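Glycoside Hydrolase (Bacteroides uniformis, PDB 5TA0) probably hydrolyses agarose chains as a family GH86 glycoside hydrolase, captured here as a mutant enzyme bound to the agarose oligosaccharide neoagarooctaose. Local coordinates at residues 294-299 / 450-455; 338-343 / 407-412; 342-347 / 476-481; 446-451 / 506-511. One frame throughout, in Å; residues are numbered along the deposited sequence.

Interactions 1 and 3 join the catalytic barrel to the neighbouring beta-sandwich, interaction 4 lies within the sandwich, and interaction 2 ties the start of helix 340-358 to the segment leading into helix 411-416. Helix 340-358 serves both interaction 2 and interaction 3, whose centres are 8 Å apart and which share Arg342 and Asp343. Interactions 3 and 4 meet through strands 472-481 and 508-514, neighbours in one sheet, with Leu478 N 2.9 Å from Thr508 O. Interactions 1 and 4 share Asn450 and Asn451, and Lys296 NZ forms a 2.8 Å salt bridge with Glu506 OE2. A bound galactose lies about 13 Å from the side chain of Tyr294 and about 11 Å from that of Leu410.

Interaction 1 of 4, residues 294-299 / 450-455; sequences YRKGSN and NNLDFK. With EDO (1,2-ethanediol), chain U.
At the interface between the barrel and the beta-sandwich, the turn leading into helix 298-315 meets the loop that follows strand 444-451, with Lys296 and Gly297 against Leu452 and Tyr294 against Phe454. Leu452 reaches over with both methyl groups: CD2 lies 4.1 Å from Lys296 CG and also touches Gly297 N, while CD1 approaches Gly297 CA. Gly297 is the N-cap of the helix. The Lys296 chain starts between its own backbone N and carbonyl carbon (chi1 63°), runs extended alongside Leu452 in the opposite direction, and bends at its last torsion. Its buried ammonium is thereby delivered to two waters and to Glu506, with which it forms a salt bridge. One water links Lys296 NZ to Asn451 O, the other links it to Leu452 O, so the lysine is tied to the opposite backbone without a direct hydrogen bond between the two segments. Farther out, the rings of Tyr294 and Phe454 meet obliquely, with planes at 32° and Tyr294 CE2 3.8 Å from Phe454 CE1. The Tyr294 hydroxyl is engaged by Gln292. The sandwich loop is braced internally by an Asx turn, in which Asp453 N donates to Asn451 OD1 over 2.8 Å from above the carbonyl plane. Asn451 ND2 holds Lys455 O nearly in its amide plane, and Lys455 forms a salt bridge with Asp453. On the barrel side, an ethanediol, probably from the crystallisation liquor, donates from O1 to Asn299 OD1 at 2.9 Å.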
# COMPACT_ATOMS: atom_id res chain seq x y z
N TYR A 294 14.88 -4.40 0.02
CA TYR A 294 13.63 -4.03 0.70
C TYR A 294 13.15 -2.64 0.36
O TYR A 294 13.94 -1.71 0.14
CB TYR A 294 13.81 -4.15 2.21
CG TYR A 294 13.93 -5.61 2.62
CD1 TYR A 294 12.85 -6.47 2.47
CD2 TYR A 294 15.12 -6.15 3.09
CE1 TYR A 294 12.95 -7.80 2.79
CE2 TYR A 294 15.20 -7.48 3.42
CZ TYR A 294 14.13 -8.31 3.28
OH TYR A 294 14.20 -9.64 3.60
N ARG A 295 11.82 -2.52 0.30
CA ARG A 295 11.13 -1.25 0.33
C ARG A 295 10.72 -0.90 1.77
O ARG A 295 10.75 0.28 2.17
CB ARG A 295 9.90 -1.30 -0.55
CG ARG A 295 10.21 -1.56 -2.02
CD ARG A 295 8.97 -1.45 -2.88
NE ARG A 295 9.27 -1.78 -4.26
CZ ARG A 295 9.61 -0.93 -5.22
NH1 ARG A 295 9.68 0.39 -5.01
NH2 ARG A 295 9.89 -1.41 -6.43
N LYS A 296 10.26 -1.90 2.54
CA LYS A 296 9.87 -1.65 3.91
C LYS A 296 11.00 -0.93 4.64
O LYS A 296 12.19 -1.18 4.38
CB LYS A 296 9.45 -2.91 4.64
CG LYS A 296 10.51 -4.01 4.83
CD LYS A 296 9.85 -5.19 5.53
CE LYS A 296 10.72 -6.43 5.63
NZ LYS A 296 11.58 -6.42 6.84
N GLY A 297 10.63 0.03 5.47
CA GLY A 297 11.58 0.96 6.05
C GLY A 297 11.73 2.22 5.26
O GLY A 297 10.76 2.70 4.66
N SER A 298 12.93 2.81 5.26
CA SER A 298 13.11 4.15 4.75
C SER A 298 12.91 4.31 3.24
O SER A 298 12.63 5.42 2.77
CB SER A 298 14.48 4.73 5.13
OG SER A 298 15.55 4.20 4.33
N ASN A 299 13.14 3.23 2.49
CA ASN A 299 13.00 3.31 1.01
C ASN A 299 11.57 3.69 0.57
O ASN A 299 11.40 4.67 -0.15
CB ASN A 299 13.48 1.99 0.39
CG ASN A 299 13.34 1.94 -1.11
OD1 ASN A 299 12.46 1.25 -1.64
ND2 ASN A 299 14.16 2.70 -1.82
N ASN A 450 6.02 -3.53 15.43
CA ASN A 450 6.63 -4.24 14.30
C ASN A 450 8.13 -3.98 14.25
O ASN A 450 8.59 -2.88 14.45
CB ASN A 450 5.96 -3.76 13.00
CG ASN A 450 6.58 -4.37 11.75
OD1 ASN A 450 7.39 -3.74 11.08
ND2 ASN A 450 6.22 -5.60 11.47
N ASN A 451 8.86 -5.05 13.93
CA ASN A 451 10.32 -5.01 13.88
C ASN A 451 10.81 -5.00 12.44
O ASN A 451 10.54 -5.93 11.71
CB ASN A 451 10.83 -6.25 14.63
CG ASN A 451 12.33 -6.25 14.85
OD1 ASN A 451 13.02 -5.25 14.61
ND2 ASN A 451 12.84 -7.41 15.32
N LEU A 452 11.55 -3.96 12.07
CA LEU A 452 12.28 -3.86 10.81
C LEU A 452 13.71 -4.41 10.90
O LEU A 452 14.36 -4.58 9.87
CB LEU A 452 12.34 -2.41 10.33
CG LEU A 452 10.99 -1.81 9.90
CD1 LEU A 452 11.14 -0.31 9.80
CD2 LEU A 452 10.48 -2.40 8.58
N ASP A 453 14.20 -4.69 12.11
CA ASP A 453 15.55 -5.24 12.27
C ASP A 453 15.55 -6.75 11.99
O ASP A 453 14.52 -7.42 12.01
CB ASP A 453 16.07 -4.93 13.69
CG ASP A 453 17.60 -4.87 13.78
OD1 ASP A 453 18.31 -5.16 12.79
OD2 ASP A 453 18.04 -4.51 14.88
N PHE A 454 16.76 -7.26 11.73
CA PHE A 454 17.01 -8.65 11.36
C PHE A 454 17.55 -9.48 12.52
O PHE A 454 18.27 -10.48 12.33
CB PHE A 454 17.93 -8.68 10.14
CG PHE A 454 17.37 -7.92 9.00
CD1 PHE A 454 16.40 -8.49 8.19
CD2 PHE A 454 17.70 -6.61 8.82
CE1 PHE A 454 15.83 -7.77 7.16
CE2 PHE A 454 17.14 -5.88 7.81
CZ PHE A 454 16.21 -6.46 6.97
N LYS A 455 17.17 -9.08 13.73
CA LYS A 455 17.43 -9.83 14.94
C LYS A 455 16.31 -9.51 15.91
O LYS A 455 15.59 -8.53 15.71
CB LYS A 455 18.78 -9.42 15.56
CG LYS A 455 18.92 -7.95 15.87
CD LYS A 455 20.30 -7.66 16.49
CE LYS A 455 20.45 -6.19 16.86
NZ LYS A 455 20.71 -5.30 15.69
C1 EDO U . 13.85 -2.22 -2.96
O1 EDO U . 13.70 -0.84 -3.23
C2 EDO U . 13.63 -3.01 -4.22
O2 EDO U . 12.69 -3.99 -3.88
O HOH W 1 9.86 -6.46 9.05
O HOH W 2 13.38 -4.41 7.26

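Interaction 2 of 4, residues 338-343 / 407-412; sequences WSPYRD and YSELIK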
# COMPACT_ATOMS: atom_id res chain seq x y z
N TRP A 338 4.16 -24.70 -2.92
CA TRP A 338 3.82 -23.94 -1.71
C TRP A 338 4.67 -24.36 -0.52
O TRP A 338 5.02 -25.54 -0.37
CB TRP A 338 2.32 -24.09 -1.41
CG TRP A 338 1.93 -23.53 -0.09
CD1 TRP A 338 1.66 -22.22 0.21
CD2 TRP A 338 1.81 -24.26 1.13
NE1 TRP A 338 1.38 -22.10 1.55
CE2 TRP A 338 1.47 -23.34 2.14
CE3 TRP A 338 1.99 -25.62 1.49
CZ2 TRP A 338 1.28 -23.72 3.47
CZ3 TRP A 338 1.78 -25.99 2.79
CH2 TRP A 338 1.42 -25.06 3.77
N SER A 339 5.00 -23.40 0.34
CA SER A 339 5.53 -23.71 1.66
C SER A 339 5.07 -22.71 2.70
O SER A 339 4.83 -21.54 2.37
CB SER A 339 7.05 -23.76 1.68
OG SER A 339 7.62 -22.50 1.38
N PRO A 340 5.04 -23.12 3.96
CA PRO A 340 4.80 -22.16 5.01
C PRO A 340 5.84 -21.04 5.02
O PRO A 340 5.49 -19.87 5.28
CB PRO A 340 4.89 -23.00 6.29
CG PRO A 340 4.42 -24.37 5.85
CD PRO A 340 4.97 -24.52 4.47
N TYR A 341 7.10 -21.36 4.73
CA TYR A 341 8.14 -20.34 4.71
C TYR A 341 7.88 -19.26 3.65
O TYR A 341 8.07 -18.05 3.90
CB TYR A 341 9.52 -20.97 4.49
CG TYR A 341 10.63 -19.97 4.49
CD1 TYR A 341 10.98 -19.28 5.65
CD2 TYR A 341 11.33 -19.69 3.33
CE1 TYR A 341 12.00 -18.34 5.65
CE2 TYR A 341 12.36 -18.75 3.32
CZ TYR A 341 12.69 -18.08 4.48
OH TYR A 341 13.72 -17.17 4.43
N ARG A 342 7.47 -19.67 2.45
CA ARG A 342 7.19 -18.68 1.42
C ARG A 342 6.07 -17.74 1.88
O ARG A 342 6.16 -16.53 1.66
CB ARG A 342 6.86 -19.35 0.11
CG ARG A 342 6.85 -18.37 -1.05
CD ARG A 342 6.64 -19.05 -2.38
NE ARG A 342 5.31 -19.61 -2.53
CZ ARG A 342 4.98 -20.50 -3.45
NH1 ARG A 342 3.74 -20.97 -3.49
NH2 ARG A 342 5.87 -20.95 -4.33
N ASP A 343 5.06 -18.28 2.54
CA ASP A 343 4.00 -17.44 3.13
C ASP A 343 4.56 -16.48 4.19
O ASP A 343 4.16 -15.31 4.22
CB ASP A 343 2.88 -18.27 3.73
CG ASP A 343 1.94 -18.89 2.71
OD1 ASP A 343 1.99 -18.54 1.52
OD2 ASP A 343 1.15 -19.76 3.14
N TYR A 407 -6.83 -23.27 4.83
CA TYR A 407 -6.09 -22.00 4.85
C TYR A 407 -4.61 -22.23 4.66
O TYR A 407 -4.03 -23.17 5.22
CB TYR A 407 -6.30 -21.24 6.16
CG TYR A 407 -7.66 -20.62 6.32
CD1 TYR A 407 -8.17 -19.74 5.36
CD2 TYR A 407 -8.42 -20.85 7.45
CE1 TYR A 407 -9.41 -19.14 5.52
CE2 TYR A 407 -9.67 -20.27 7.62
CZ TYR A 407 -10.17 -19.41 6.65
OH TYR A 407 -11.41 -18.80 6.78
N SER A 408 -3.99 -21.37 3.85
CA SER A 408 -2.55 -21.23 3.83
C SER A 408 -2.10 -20.52 5.11
O SER A 408 -2.94 -20.16 5.95
CB SER A 408 -2.11 -20.43 2.62
OG SER A 408 -2.41 -19.04 2.83
N GLU A 409 -0.81 -20.23 5.25
CA GLU A 409 -0.37 -19.50 6.42
C GLU A 409 -0.72 -18.01 6.34
O GLU A 409 -0.62 -17.33 7.35
CB GLU A 409 1.13 -19.67 6.67
CG GLU A 409 1.54 -21.14 6.88
CD GLU A 409 0.76 -21.78 8.00
OE1 GLU A 409 0.77 -21.22 9.12
OE2 GLU A 409 0.04 -22.78 7.77
N LEU A 410 -1.19 -17.54 5.18
CA LEU A 410 -1.57 -16.13 5.10
C LEU A 410 -2.77 -15.79 5.98
O LEU A 410 -2.96 -14.62 6.34
CB LEU A 410 -1.82 -15.73 3.64
CG LEU A 410 -0.64 -15.95 2.67
CD1 LEU A 410 -0.97 -15.46 1.27
CD2 LEU A 410 0.65 -15.30 3.15
N ILE A 411 -3.55 -16.79 6.41
CA ILE A 411 -4.64 -16.52 7.35
C ILE A 411 -4.12 -15.93 8.66
O ILE A 411 -4.85 -15.22 9.36
CB ILE A 411 -5.50 -17.79 7.61
CG1 ILE A 411 -6.84 -17.45 8.28
CG2 ILE A 411 -4.77 -18.84 8.47
CD1 ILE A 411 -7.73 -16.50 7.51
N LYS A 412 -2.87 -16.22 9.00
CA LYS A 412 -2.29 -15.71 10.25
C LYS A 412 -2.27 -14.18 10.29
O LYS A 412 -2.33 -13.61 11.37
CB LYS A 412 -0.90 -16.28 10.51
CG LYS A 412 -0.94 -17.73 10.95
CD LYS A 412 0.45 -18.32 11.09
CE LYS A 412 0.47 -19.57 11.95
NZ LYS A 412 -0.37 -20.67 11.47
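The start of helix 340-358 comes closest to segment 407-412 where Asp343 CA lies 5.8 Å from Glu409 CA, and a type I turn from Ser408 to Ile411 bends the second backbone around this point. Asp343 carries the contact. Its OD2 accepts from Glu409 N at 2.9 Å, on the anti side, and from Trp338 NE1 at 2.8 Å. The two donors reach this oxygen from opposite faces of the carboxylate, a double grip that fixes its rotation. The indole bond is the straighter, at 165°, and the carboxylate oxygen sits in the ring plane of Trp338. The start of helix 340-358 is thus tied to the turn that leads into helix 411-416, on the barrel side of the interface with the beta-sandwich. Ser339 OG, at the N-cap, accepts from Arg342 N, and Ser408 OG, ahead of the turn, makes a capping bond with Leu410 N while also hydrogen-bonding to the backbone O of Arg390. With CG beside its backbone N (chi1 -76°), Asp343 sends its carboxylate across the gap, where Ser408 CB comes within 3.4 Å of OD2. Leu410 crosses the aspartate at about a right angle; its CD2 packs 3.8 Å from Asp343 CB and also touches Asp343 O. Glu409 lays CB against Asp343 CB and CG against Pro340 CB at 3.9 Å, with the same CG at the edge of the Trp338 ring. A bend at chi2 (-56°) then carries the Glu409 carboxylate to Lys412, whose NZ forms a salt bridge with OE1 at 2.7 Å.

Interaction 3 of 4, residues 342-347 / 476-481; sequences RDWLRL and RHLYLK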
# COMPACT_ATOMS: atom_id res chain seq x y z
N ARG A 342 7.47 -19.67 2.45
CA ARG A 342 7.19 -18.68 1.42
C ARG A 342 6.07 -17.74 1.88
O ARG A 342 6.16 -16.53 1.66
CB ARG A 342 6.86 -19.35 0.11
CG ARG A 342 6.85 -18.37 -1.05
CD ARG A 342 6.64 -19.05 -2.38
NE ARG A 342 5.31 -19.61 -2.53
CZ ARG A 342 4.98 -20.50 -3.45
NH1 ARG A 342 3.74 -20.97 -3.49
NH2 ARG A 342 5.87 -20.95 -4.33
N ASP A 343 5.06 -18.28 2.54
CA ASP A 343 4.00 -17.44 3.13
C ASP A 343 4.56 -16.48 4.19
O ASP A 343 4.16 -15.31 4.22
CB ASP A 343 2.88 -18.27 3.73
CG ASP A 343 1.94 -18.89 2.71
OD1 ASP A 343 1.99 -18.54 1.52
OD2 ASP A 343 1.15 -19.76 3.14
N TRP A 344 5.49 -16.92 5.04
CA TRP A 344 6.15 -16.04 6.01
C TRP A 344 6.83 -14.85 5.32
O TRP A 344 6.71 -13.70 5.75
CB TRP A 344 7.17 -16.80 6.87
CG TRP A 344 8.12 -15.91 7.59
CD1 TRP A 344 9.44 -15.71 7.30
CD2 TRP A 344 7.82 -15.00 8.66
NE1 TRP A 344 9.99 -14.79 8.14
CE2 TRP A 344 9.01 -14.33 8.99
CE3 TRP A 344 6.65 -14.71 9.38
CZ2 TRP A 344 9.08 -13.38 10.02
CZ3 TRP A 344 6.72 -13.74 10.39
CH2 TRP A 344 7.93 -13.10 10.69
N LEU A 345 7.49 -15.12 4.19
CA LEU A 345 8.14 -14.03 3.45
C LEU A 345 7.14 -12.96 3.07
O LEU A 345 7.43 -11.78 3.18
CB LEU A 345 8.87 -14.55 2.21
CG LEU A 345 10.06 -15.48 2.50
CD1 LEU A 345 10.65 -15.90 1.16
CD2 LEU A 345 11.13 -14.85 3.36
N ARG A 346 5.94 -13.39 2.69
CA ARG A 346 4.87 -12.43 2.36
C ARG A 346 4.34 -11.75 3.63
O ARG A 346 4.13 -10.52 3.64
CB ARG A 346 3.74 -13.14 1.62
CG ARG A 346 4.18 -13.83 0.33
CD ARG A 346 2.96 -14.34 -0.41
NE ARG A 346 2.28 -13.24 -1.06
CZ ARG A 346 2.71 -12.67 -2.19
NH1 ARG A 346 2.08 -11.61 -2.70
NH2 ARG A 346 3.75 -13.15 -2.85
N LEU A 347 4.10 -12.53 4.66
CA LEU A 347 3.55 -12.01 5.92
C LEU A 347 4.38 -10.86 6.48
O LEU A 347 3.85 -9.81 6.90
CB LEU A 347 3.41 -13.12 6.98
CG LEU A 347 2.26 -14.09 6.75
CD1 LEU A 347 2.45 -15.32 7.61
CD2 LEU A 347 0.91 -13.44 7.02
N ARG A 476 -0.42 -11.37 21.07
CA ARG A 476 -0.37 -12.09 19.80
C ARG A 476 0.97 -11.77 19.14
O ARG A 476 1.32 -10.61 18.99
CB ARG A 476 -1.50 -11.64 18.88
CG ARG A 476 -2.89 -11.66 19.50
CD ARG A 476 -3.87 -11.02 18.55
NE ARG A 476 -5.21 -10.94 19.11
CZ ARG A 476 -6.22 -10.32 18.51
NH1 ARG A 476 -6.02 -9.73 17.34
NH2 ARG A 476 -7.41 -10.29 19.07
N HIS A 477 1.75 -12.81 18.80
CA HIS A 477 3.11 -12.63 18.30
C HIS A 477 3.29 -13.52 17.07
O HIS A 477 3.16 -14.76 17.17
CB HIS A 477 4.10 -13.02 19.41
CG HIS A 477 5.54 -12.73 19.12
ND1 HIS A 477 6.55 -13.38 19.80
CD2 HIS A 477 6.15 -11.88 18.27
CE1 HIS A 477 7.72 -12.93 19.39
NE2 HIS A 477 7.51 -12.01 18.46
N LEU A 478 3.56 -12.88 15.93
CA LEU A 478 3.74 -13.55 14.65
C LEU A 478 5.20 -13.50 14.25
O LEU A 478 5.75 -12.42 14.03
CB LEU A 478 2.87 -12.90 13.57
CG LEU A 478 2.94 -13.59 12.20
CD1 LEU A 478 2.39 -15.00 12.23
CD2 LEU A 478 2.17 -12.74 11.20
N TYR A 479 5.84 -14.68 14.18
CA TYR A 479 7.28 -14.77 13.93
C TYR A 479 7.62 -16.08 13.22
O TYR A 479 6.77 -16.96 13.09
CB TYR A 479 8.06 -14.68 15.28
CG TYR A 479 7.77 -15.79 16.26
CD1 TYR A 479 6.68 -15.71 17.14
CD2 TYR A 479 8.56 -16.94 16.29
CE1 TYR A 479 6.40 -16.74 18.04
CE2 TYR A 479 8.30 -17.96 17.18
CZ TYR A 479 7.22 -17.86 18.06
OH TYR A 479 6.94 -18.89 18.95
N LEU A 480 8.89 -16.19 12.83
CA LEU A 480 9.41 -17.36 12.16
C LEU A 480 10.10 -18.31 13.15
O LEU A 480 11.01 -17.89 13.88
CB LEU A 480 10.40 -16.96 11.07
CG LEU A 480 11.12 -18.08 10.29
CD1 LEU A 480 10.14 -18.88 9.45
CD2 LEU A 480 12.21 -17.46 9.44
N LYS A 481 9.71 -19.58 13.10
CA LYS A 481 10.37 -20.65 13.88
C LYS A 481 11.22 -21.49 12.93
O LYS A 481 10.72 -21.97 11.92
CB LYS A 481 9.33 -21.54 14.54
CG LYS A 481 9.92 -22.70 15.35
CD LYS A 481 8.84 -23.50 16.03
CE LYS A 481 9.44 -24.43 17.07
NZ LYS A 481 8.36 -25.20 17.73
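Trp344 and Leu480 both place CG anti to their backbone N (chi1 164° for the tryptophan), which brings the indole flat against the leucine side chain. Leu480 CB sits over the five-membered ring, 3.8 Å from its centroid and 18° off the normal, a CH-pi contact; its nearest ring atom is Trp344 CE2 at 3.6 Å. Both Leu480 methyls continue along the pyrrole side, CD2 reaching Trp344 NE1 and CD1 reaching CD1 of the indole. The six-membered ring slides over the strand backbone, where Trp344 CH2 lies 3.7 Å from Tyr479 CA, and Leu478 O meets the ring edge. Leu478 CG touches Trp344 CZ3 at 4.2 Å, while its CD2 approaches Leu347 CB one helical turn on. Helix 340-358 of the barrel thus packs on strand 472-481 of the beta-sandwich, the segment axes 9.5 Å apart and running at 138°. Pro488 on the adjoining strand also touches the tryptophan. No hydrogen bond spans the two segments, so this part of the domain interface rests on apolar packing and on the fit of one indole face to the strand.

Interaction 4 of 4, residues 446-451 / 506-511; sequences YFIINN and EATCVI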
# COMPACT_ATOMS: atom_id res chain seq x y z
N TYR A 446 -5.54 -1.82 21.49
CA TYR A 446 -4.70 -2.65 20.63
C TYR A 446 -3.42 -1.90 20.41
O TYR A 446 -3.42 -0.79 19.88
CB TYR A 446 -5.41 -2.94 19.28
CG TYR A 446 -6.73 -3.59 19.51
CD1 TYR A 446 -6.81 -4.95 19.78
CD2 TYR A 446 -7.90 -2.84 19.53
CE1 TYR A 446 -8.01 -5.55 20.04
CE2 TYR A 446 -9.13 -3.43 19.78
CZ TYR A 446 -9.17 -4.79 20.03
OH TYR A 446 -10.36 -5.42 20.33
N PHE A 447 -2.31 -2.49 20.86
CA PHE A 447 -0.98 -1.91 20.79
C PHE A 447 -0.17 -2.77 19.82
O PHE A 447 0.07 -3.96 20.09
CB PHE A 447 -0.38 -1.92 22.20
CG PHE A 447 0.93 -1.19 22.36
CD1 PHE A 447 1.42 -0.24 21.48
CD2 PHE A 447 1.66 -1.44 23.54
CE1 PHE A 447 2.62 0.41 21.73
CE2 PHE A 447 2.83 -0.76 23.80
CZ PHE A 447 3.30 0.16 22.91
N ILE A 448 0.17 -2.20 18.66
CA ILE A 448 0.82 -2.98 17.58
C ILE A 448 2.25 -2.54 17.46
O ILE A 448 2.54 -1.35 17.40
CB ILE A 448 0.11 -2.79 16.22
CG1 ILE A 448 -1.40 -3.02 16.32
CG2 ILE A 448 0.72 -3.71 15.17
CD1 ILE A 448 -2.23 -1.77 16.30
N ILE A 449 3.17 -3.51 17.43
CA ILE A 449 4.60 -3.22 17.36
C ILE A 449 5.21 -4.13 16.30
O ILE A 449 4.93 -5.32 16.29
CB ILE A 449 5.32 -3.41 18.72
CG1 ILE A 449 4.50 -2.75 19.86
CG2 ILE A 449 6.74 -2.89 18.65
CD1 ILE A 449 5.05 -3.00 21.25
N ASN A 450 6.02 -3.53 15.43
CA ASN A 450 6.63 -4.24 14.30
C ASN A 450 8.13 -3.98 14.25
O ASN A 450 8.59 -2.88 14.45
CB ASN A 450 5.96 -3.76 13.00
CG ASN A 450 6.58 -4.37 11.75
OD1 ASN A 450 7.39 -3.74 11.08
ND2 ASN A 450 6.22 -5.60 11.47
N ASN A 451 8.86 -5.05 13.93
CA ASN A 451 10.32 -5.01 13.88
C ASN A 451 10.81 -5.00 12.44
O ASN A 451 10.54 -5.93 11.71
CB ASN A 451 10.83 -6.25 14.63
CG ASN A 451 12.33 -6.25 14.85
OD1 ASN A 451 13.02 -5.25 14.61
ND2 ASN A 451 12.84 -7.41 15.32
N GLU A 506 12.09 -9.44 12.48
CA GLU A 506 11.06 -9.04 11.49
C GLU A 506 9.63 -9.40 11.93
O GLU A 506 8.74 -9.58 11.08
CB GLU A 506 11.39 -9.59 10.10
CG GLU A 506 12.63 -9.02 9.48
CD GLU A 506 12.92 -9.63 8.13
OE1 GLU A 506 13.39 -10.80 8.10
OE2 GLU A 506 12.64 -8.98 7.10
N ALA A 507 9.37 -9.48 13.23
CA ALA A 507 8.12 -9.97 13.74
C ALA A 507 7.15 -8.83 14.05
O ALA A 507 7.52 -7.64 14.05
CB ALA A 507 8.36 -10.83 14.99
N THR A 508 5.91 -9.21 14.31
CA THR A 508 4.88 -8.26 14.76
C THR A 508 4.22 -8.81 15.99
O THR A 508 3.96 -10.04 16.07
CB THR A 508 3.82 -8.05 13.64
OG1 THR A 508 4.47 -7.69 12.43
CG2 THR A 508 2.83 -6.94 13.99
N CYS A 509 3.89 -7.94 16.95
CA CYS A 509 2.96 -8.31 17.99
C CYS A 509 1.78 -7.34 18.03
O CYS A 509 1.91 -6.16 17.70
CB CYS A 509 3.61 -8.38 19.38
SG CYS A 509 4.38 -6.85 19.97
N VAL A 510 0.63 -7.89 18.40
CA VAL A 510 -0.58 -7.11 18.70
C VAL A 510 -0.92 -7.46 20.15
O VAL A 510 -1.24 -8.63 20.45
CB VAL A 510 -1.76 -7.41 17.75
CG1 VAL A 510 -3.05 -6.73 18.23
CG2 VAL A 510 -1.42 -6.99 16.32
N ILE A 511 -0.83 -6.45 21.01
CA ILE A 511 -1.10 -6.62 22.45
C ILE A 511 -2.46 -6.02 22.71
O ILE A 511 -2.72 -4.86 22.39
CB ILE A 511 -0.01 -5.93 23.28
CG1 ILE A 511 1.38 -6.47 22.93
CG2 ILE A 511 -0.29 -6.10 24.78
CD1 ILE A 511 2.52 -5.56 23.25
O HOH W 3 7.00 -7.85 9.78
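From CB, Asn450 turns its amide toward Thr508: CG lies 4.0 Å from Thr508 OG1, and at the tip ND2 donates to that oxygen over 2.9 Å. Both CG and ND2 also pass near Ala507 O. CG anti to the backbone N (chi1 176°) brings the amide across to Thr508, and chi2 of -99° turns its plane so that the hydroxyl oxygen lies in it. ND2 also donates to a water that in turn donates to Glu506 O, while OD1 is bonded to Ser352 of helix 340-358. The pair sits in an antiparallel stretch of the beta-sandwich, where strands 444-451 and 508-514 are neighbours. Phe447 with Ile511 and Ile449 with Cys509 are hydrogen-bonded pairs, each joined by two backbone bonds, as in Phe447 N to Ile511 O at 2.9 Å; Ile448 with Val510 and Asn450 with Thr508 are non-hydrogen-bonded. Asn451 N to Ala507 O, also 2.9 Å, extends the pairing to the residue just before strand 508-514 begins. On the face shared with Asn450, Ile448 lies side by side with Val510 and Thr508; its CG1 is 4.0 Å from Val510 CG2. This face turns to helix 340-358, where Met355 touches Ile448. On the other face, Ile449 CB rests 3.8 Å from Cys509 SG, and Ile449 CD1 reaches Ile511 CD1 at 4.1 Å while also lying over one face of the Phe447 ring, toward its rim.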